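PDB 4HR1: putative uncharacterized protein from Pyrococcus abyssi virus 1, which is of unknown function and folds as a helical bundle, assigned to a bromodomain-like family. Local coordinates for residues A[14-19]-A[87-92]; A[24-29]-A[97-102]. All coordinates share one frame; numbering follows the deposited sequence.

Contact 1. Residues A[14-19]-A[87-92]; sequences SWLRTA and DIKEQI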
loop_
_atom_site.group_PDB
_atom_site.type_symbol
_atom_site.label_atom_id
_atom_site.label_comp_id
_atom_site.label_asym_id
_atom_site.label_seq_id
_atom_site.Cartn_x
_atom_site.Cartn_y
_atom_site.Cartn_z
ATOM N N SER A 14 0.214 2.851 -3.620
ATOM C CA SER A 14 -1.094 2.338 -3.171
ATOM C C SER A 14 -1.949 1.859 -4.343
ATOM O O SER A 14 -2.408 0.717 -4.299
ATOM C CB SER A 14 -1.846 3.364 -2.330
ATOM O OG SER A 14 -1.093 3.728 -1.181
ATOM N N TRP A 15 -2.088 2.681 -5.425
ATOM C CA TRP A 15 -2.842 2.291 -6.626
ATOM C C TRP A 15 -2.289 1.008 -7.175
ATOM O O TRP A 15 -3.049 0.075 -7.451
ATOM C CB TRP A 15 -2.758 3.367 -7.741
ATOM C CG TRP A 15 -3.793 3.198 -8.817
ATOM C CD1 TRP A 15 -5.025 3.787 -8.855
ATOM C CD2 TRP A 15 -3.741 2.309 -9.946
ATOM N NE1 TRP A 15 -5.716 3.371 -9.968
ATOM C CE2 TRP A 15 -4.956 2.458 -10.654
ATOM C CE3 TRP A 15 -2.752 1.451 -10.477
ATOM C CZ2 TRP A 15 -5.222 1.771 -11.847
ATOM C CZ3 TRP A 15 -3.033 0.746 -11.639
ATOM C CH2 TRP A 15 -4.262 0.894 -12.301
ATOM N N LEU A 16 -0.966 0.963 -7.361
ATOM C CA LEU A 16 -0.293 -0.209 -7.937
ATOM C C LEU A 16 -0.458 -1.479 -7.087
ATOM O O LEU A 16 -0.696 -2.551 -7.654
ATOM C CB LEU A 16 1.181 0.099 -8.226
ATOM C CG LEU A 16 1.455 1.065 -9.383
ATOM C CD1 LEU A 16 2.900 1.362 -9.486
ATOM C CD2 LEU A 16 1.013 0.493 -10.700
ATOM N N ARG A 17 -0.419 -1.347 -5.734
ATOM C CA ARG A 17 -0.612 -2.490 -4.828
ATOM C C ARG A 17 -2.052 -3.009 -4.902
ATOM O O ARG A 17 -2.261 -4.217 -5.089
ATOM C CB ARG A 17 -0.190 -2.164 -3.387
ATOM C CG ARG A 17 1.316 -1.934 -3.251
ATOM C CD ARG A 17 1.864 -2.514 -1.968
ATOM N NE ARG A 17 2.860 -1.641 -1.338
ATOM C CZ ARG A 17 4.175 -1.758 -1.497
ATOM N NH1 ARG A 17 4.676 -2.694 -2.298
ATOM N NH2 ARG A 17 4.999 -0.929 -0.874
ATOM N N THR A 18 -3.035 -2.081 -4.850
ATOM C CA THR A 18 -4.469 -2.368 -4.951
ATOM C C THR A 18 -4.785 -3.020 -6.304
ATOM O O THR A 18 -5.606 -3.947 -6.361
ATOM C CB THR A 18 -5.294 -1.102 -4.705
ATOM O OG1 THR A 18 -4.747 -0.330 -3.620
ATOM C CG2 THR A 18 -6.771 -1.405 -4.470
ATOM N N ALA A 19 -4.086 -2.576 -7.377
ATOM C CA ALA A 19 -4.224 -3.113 -8.734
ATOM C C ALA A 19 -3.724 -4.539 -8.811
ATOM O O ALA A 19 -4.297 -5.348 -9.537
ATOM C CB ALA A 19 -3.468 -2.237 -9.724
ATOM N N ASP A 87 5.459 3.291 -15.607
ATOM C CA ASP A 87 5.663 2.156 -16.516
ATOM C C ASP A 87 5.025 0.906 -15.924
ATOM O O ASP A 87 4.451 0.108 -16.670
ATOM C CB ASP A 87 7.159 1.897 -16.778
ATOM C CG ASP A 87 7.906 3.038 -17.461
ATOM O OD1 ASP A 87 7.465 3.472 -18.543
ATOM O OD2 ASP A 87 8.979 3.433 -16.956
ATOM N N ILE A 88 5.087 0.751 -14.573
ATOM C CA ILE A 88 4.483 -0.394 -13.880
ATOM C C ILE A 88 2.961 -0.368 -14.091
ATOM O O ILE A 88 2.387 -1.385 -14.503
ATOM C CB ILE A 88 4.928 -0.522 -12.390
ATOM C CG1 ILE A 88 6.475 -0.784 -12.295
ATOM C CG2 ILE A 88 4.167 -1.656 -11.697
ATOM C CD1 ILE A 88 7.148 -0.330 -10.977
ATOM N N LYS A 89 2.350 0.831 -13.941
ATOM C CA LYS A 89 0.923 1.039 -14.164
ATOM C C LYS A 89 0.528 0.557 -15.567
ATOM O O LYS A 89 -0.411 -0.224 -15.695
ATOM C CB LYS A 89 0.536 2.504 -13.902
ATOM C CG LYS A 89 -0.964 2.762 -13.899
ATOM C CD LYS A 89 -1.310 4.093 -13.249
ATOM C CE LYS A 89 -2.810 4.232 -13.077
ATOM N NZ LYS A 89 -3.181 5.408 -12.237
ATOM N N GLU A 90 1.318 0.950 -16.589
ATOM C CA GLU A 90 1.127 0.584 -17.991
ATOM C C GLU A 90 1.127 -0.929 -18.145
ATOM O O GLU A 90 0.209 -1.482 -18.748
ATOM C CB GLU A 90 2.242 1.231 -18.845
ATOM C CG GLU A 90 1.928 1.413 -20.321
ATOM C CD GLU A 90 2.373 0.322 -21.277
ATOM O OE1 GLU A 90 2.295 0.558 -22.504
ATOM O OE2 GLU A 90 2.795 -0.763 -20.816
ATOM N N GLN A 91 2.129 -1.606 -17.553
ATOM C CA GLN A 91 2.253 -3.065 -17.616
ATOM C C GLN A 91 1.130 -3.781 -16.849
ATOM O O GLN A 91 0.757 -4.899 -17.221
ATOM C CB GLN A 91 3.632 -3.527 -17.139
ATOM C CG GLN A 91 4.818 -3.046 -17.972
ATOM C CD GLN A 91 6.101 -3.682 -17.486
ATOM O OE1 GLN A 91 6.612 -4.643 -18.078
ATOM N NE2 GLN A 91 6.633 -3.192 -16.372
ATOM N N ILE A 92 0.579 -3.136 -15.800
ATOM C CA ILE A 92 -0.553 -3.660 -15.024
ATOM C C ILE A 92 -1.820 -3.702 -15.917
ATOM O O ILE A 92 -2.464 -4.761 -16.011
ATOM C CB ILE A 92 -0.769 -2.842 -13.703
ATOM C CG1 ILE A 92 0.337 -3.098 -12.621
ATOM C CG2 ILE A 92 -2.188 -2.988 -13.129
ATOM C CD1 ILE A 92 0.651 -4.553 -12.273
#

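Contact 2. Residues A[24-29]-A[97-102]; sequences KGYMET and LRVGLA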
loop_
_atom_site.group_PDB
_atom_site.type_symbol
_atom_site.label_atom_id
_atom_site.label_comp_id
_atom_site.label_asym_id
_atom_site.label_seq_id
_atom_site.Cartn_x
_atom_site.Cartn_y
_atom_site.Cartn_z
ATOM N N LYS A 24 -4.848 -10.507 -8.738
ATOM C CA LYS A 24 -4.690 -11.740 -7.959
ATOM C C LYS A 24 -6.068 -12.383 -7.737
ATOM O O LYS A 24 -6.261 -13.561 -8.070
ATOM C CB LYS A 24 -4.031 -11.418 -6.606
ATOM C CG LYS A 24 -2.856 -12.324 -6.244
ATOM C CD LYS A 24 -1.529 -11.572 -6.238
ATOM C CE LYS A 24 -0.921 -11.432 -4.860
ATOM N NZ LYS A 24 -1.488 -10.278 -4.112
ATOM N N GLY A 25 -7.015 -11.564 -7.261
ATOM C CA GLY A 25 -8.400 -11.935 -7.000
ATOM C C GLY A 25 -9.167 -12.370 -8.228
ATOM O O GLY A 25 -9.892 -13.371 -8.174
ATOM N N TYR A 26 -8.997 -11.635 -9.350
ATOM C CA TYR A 26 -9.638 -11.969 -10.625
ATOM C C TYR A 26 -9.166 -13.348 -11.083
ATOM O O TYR A 26 -9.974 -14.148 -11.557
ATOM C CB TYR A 26 -9.335 -10.900 -11.706
ATOM C CG TYR A 26 -9.709 -11.329 -13.110
ATOM C CD1 TYR A 26 -11.038 -11.371 -13.517
ATOM C CD2 TYR A 26 -8.737 -11.743 -14.017
ATOM C CE1 TYR A 26 -11.390 -11.767 -14.808
ATOM C CE2 TYR A 26 -9.078 -12.163 -15.304
ATOM C CZ TYR A 26 -10.407 -12.168 -15.696
ATOM O OH TYR A 26 -10.758 -12.566 -16.963
HETATM N N MSE A 27 -7.856 -13.612 -10.925
HETATM C CA MSE A 27 -7.180 -14.846 -11.311
HETATM C C MSE A 27 -7.584 -16.045 -10.492
HETATM O O MSE A 27 -7.701 -17.128 -11.055
HETATM C CB MSE A 27 -5.669 -14.658 -11.290
HETATM C CG MSE A 27 -5.198 -13.778 -12.422
HETATM SE SE MSE A 27 -3.278 -13.683 -12.598
HETATM C CE MSE A 27 -3.229 -12.832 -14.311
ATOM N N GLU A 28 -7.781 -15.866 -9.168
ATOM C CA GLU A 28 -8.241 -16.914 -8.259
ATOM C C GLU A 28 -9.670 -17.348 -8.647
ATOM O O GLU A 28 -9.921 -18.547 -8.806
ATOM C CB GLU A 28 -8.210 -16.421 -6.801
ATOM C CG GLU A 28 -6.898 -16.700 -6.089
ATOM C CD GLU A 28 -6.193 -15.495 -5.493
ATOM O OE1 GLU A 28 -5.041 -15.223 -5.903
ATOM O OE2 GLU A 28 -6.778 -14.837 -4.601
ATOM N N THR A 29 -10.580 -16.359 -8.845
ATOM C CA THR A 29 -11.985 -16.547 -9.222
ATOM C C THR A 29 -12.159 -17.129 -10.649
ATOM O O THR A 29 -13.196 -17.741 -10.927
ATOM C CB THR A 29 -12.755 -15.227 -9.041
ATOM O OG1 THR A 29 -12.359 -14.607 -7.817
ATOM C CG2 THR A 29 -14.272 -15.411 -9.052
ATOM N N LEU A 97 -5.872 -6.448 -19.384
ATOM C CA LEU A 97 -6.417 -6.646 -20.732
ATOM C C LEU A 97 -6.078 -7.981 -21.376
ATOM O O LEU A 97 -6.928 -8.561 -22.045
ATOM C CB LEU A 97 -6.031 -5.479 -21.644
ATOM C CG LEU A 97 -6.727 -4.176 -21.291
ATOM C CD1 LEU A 97 -5.926 -2.987 -21.754
ATOM C CD2 LEU A 97 -8.172 -4.155 -21.795
ATOM N N ARG A 98 -4.857 -8.471 -21.148
ATOM C CA ARG A 98 -4.338 -9.740 -21.661
ATOM C C ARG A 98 -5.008 -10.952 -21.011
ATOM O O ARG A 98 -5.122 -12.000 -21.650
ATOM C CB ARG A 98 -2.825 -9.814 -21.407
ATOM C CG ARG A 98 -2.039 -10.521 -22.510
ATOM C CD ARG A 98 -0.779 -11.246 -22.024
ATOM N NE ARG A 98 -0.034 -10.544 -20.968
ATOM C CZ ARG A 98 0.864 -9.582 -21.171
ATOM N NH1 ARG A 98 1.126 -9.156 -22.402
ATOM N NH2 ARG A 98 1.493 -9.025 -20.145
ATOM N N VAL A 99 -5.418 -10.824 -19.739
ATOM C CA VAL A 99 -6.000 -11.931 -18.987
ATOM C C VAL A 99 -7.519 -12.100 -19.092
ATOM O O VAL A 99 -8.080 -13.040 -18.514
ATOM C CB VAL A 99 -5.414 -12.073 -17.565
ATOM C CG1 VAL A 99 -3.898 -12.181 -17.632
ATOM C CG2 VAL A 99 -5.826 -10.920 -16.655
ATOM N N GLY A 100 -8.152 -11.243 -19.893
ATOM C CA GLY A 100 -9.591 -11.292 -20.138
ATOM C C GLY A 100 -10.408 -10.319 -19.319
ATOM O O GLY A 100 -11.633 -10.275 -19.454
ATOM N N LEU A 101 -9.735 -9.547 -18.453
ATOM C CA LEU A 101 -10.329 -8.517 -17.603
ATOM C C LEU A 101 -10.766 -7.373 -18.531
ATOM O O LEU A 101 -10.066 -7.076 -19.513
ATOM C CB LEU A 101 -9.256 -8.028 -16.605
ATOM C CG LEU A 101 -9.596 -7.598 -15.167
ATOM C CD1 LEU A 101 -10.962 -8.066 -14.695
ATOM C CD2 LEU A 101 -8.511 -8.045 -14.215
ATOM N N ALA A 102 -11.945 -6.778 -18.253
ATOM C CA ALA A 102 -12.556 -5.693 -19.034
ATOM C C ALA A 102 -12.841 -6.105 -20.503
ATOM O O ALA A 102 -12.430 -5.425 -21.452
ATOM C CB ALA A 102 -11.699 -4.436 -18.958
#

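Contact 1. Residues A[14-19]-A[87-92]
Lys89 lies across the indole of Trp15, the two side chains crossing at about a right angle. Its CB rests against Leu16, 3.8 Å from Leu16 CD2. With CG anti to the backbone N (chi1 -171°) the chain sets off toward the indole, and CG comes 3.7 Å from Trp15 CZ3. The chain stays extended from there: CD passes near CE3 and CZ3, and CE settles almost straight above the centre of the six-membered ring, 3.5 Å from its centroid, a CH-pi contact. NZ then reaches the five-membered ring, 3.8 Å from its centroid and 10° off the normal, which is cation-pi geometry over the same face. The ammonium, presumably charged, thus lies over the pyrrole ring, where the pi electrons would favour it, while the methylenes lie on the benzo part. Trp15 has its own polar anchor, as NE1 hydrogen-bonds to Asp116 of helix 109-119.

Next to this pair, Leu16 CD2 packs directly on the backbone of the facing helix, 3.5 Å from Lys89 CA, and both its methyls touch Ile88 CG2; Val47 of helix 34-63 borders Ile88 as well. One turn on, Ile92 CG2 meets Ala19 CB at 3.7 Å. The axes of segments 14-19 and 87-92 approach to 10.4 Å at 22° between their N-to-C directions, a near-parallel packing of the kind found inside alpha-helical bundles.

Contact 2. Residues A[24-29]-A[97-102]
Tyr26 meets the C-terminal end of helix 72-98 where a Schellman motif closes it: Gly100 leaves the helix with positive phi, a conformation that suits glycine, two hydrogen bonds run back into the last turn, and the chain then runs on through Leu101. The phenol and the leucine slide past each other in opposite directions. Leu101 CD1 stands over one ring face, 3.8 Å from the centroid and 24° off the normal, and is displaced toward the rim, with CD1 of Tyr26 its nearest ring atom at 3.5 Å. The other methyl, CD2, lies 3.7 Å from Tyr26 CG, so the two methyls share part of the ring, Leu101 CD1 by Tyr26 CD1 and CE1, Leu101 CD2 by Tyr26 CG and CD2.

Val99 also runs past the tyrosine in the opposite direction, its CG2 lying 3.7 Å from Tyr26 CE2. It meets Met27, a selenomethionine, differently: the two side chains cross at about a right angle. The extended Met27 chain carries CE to 3.4 Å from Val99 CG1. Val40 and Glu36 of helix 34-63 border Met27 as well, and an aromatic side chain of the other protein chain meets the Tyr26 ring with planes at about 70°.

The one hydrogen bond between the segments ties phenol to turn: Tyr26 OH donates to Val99 O at 3.1 Å, that oxygen lying near the ring plane while the hydroxyl stands above the carbonyl plane, with a C=O...OH angle of 120°.

In the fold
Both contacts join helix 5-30 to helix 72-98 and its continuation, with centres 14 Å apart and nearest atoms about 5 Å apart. The segments alternate along the chain, 14-19, 24-29, 87-92 and 97-102, and each partner moves on by ten residues, as expected for two helices running in roughly the same direction. Contact 1 is buried, about 3 Å from the centre of the chain; contact 2 is partly buried, about 17 Å from it, where helix 72-98 ends. Helices 34-63 and 109-119 border both. The same helix pair is therefore fastened at mid-bundle and again near its C-terminal ends, and the second protein chain comes within reach of residues of both contacts.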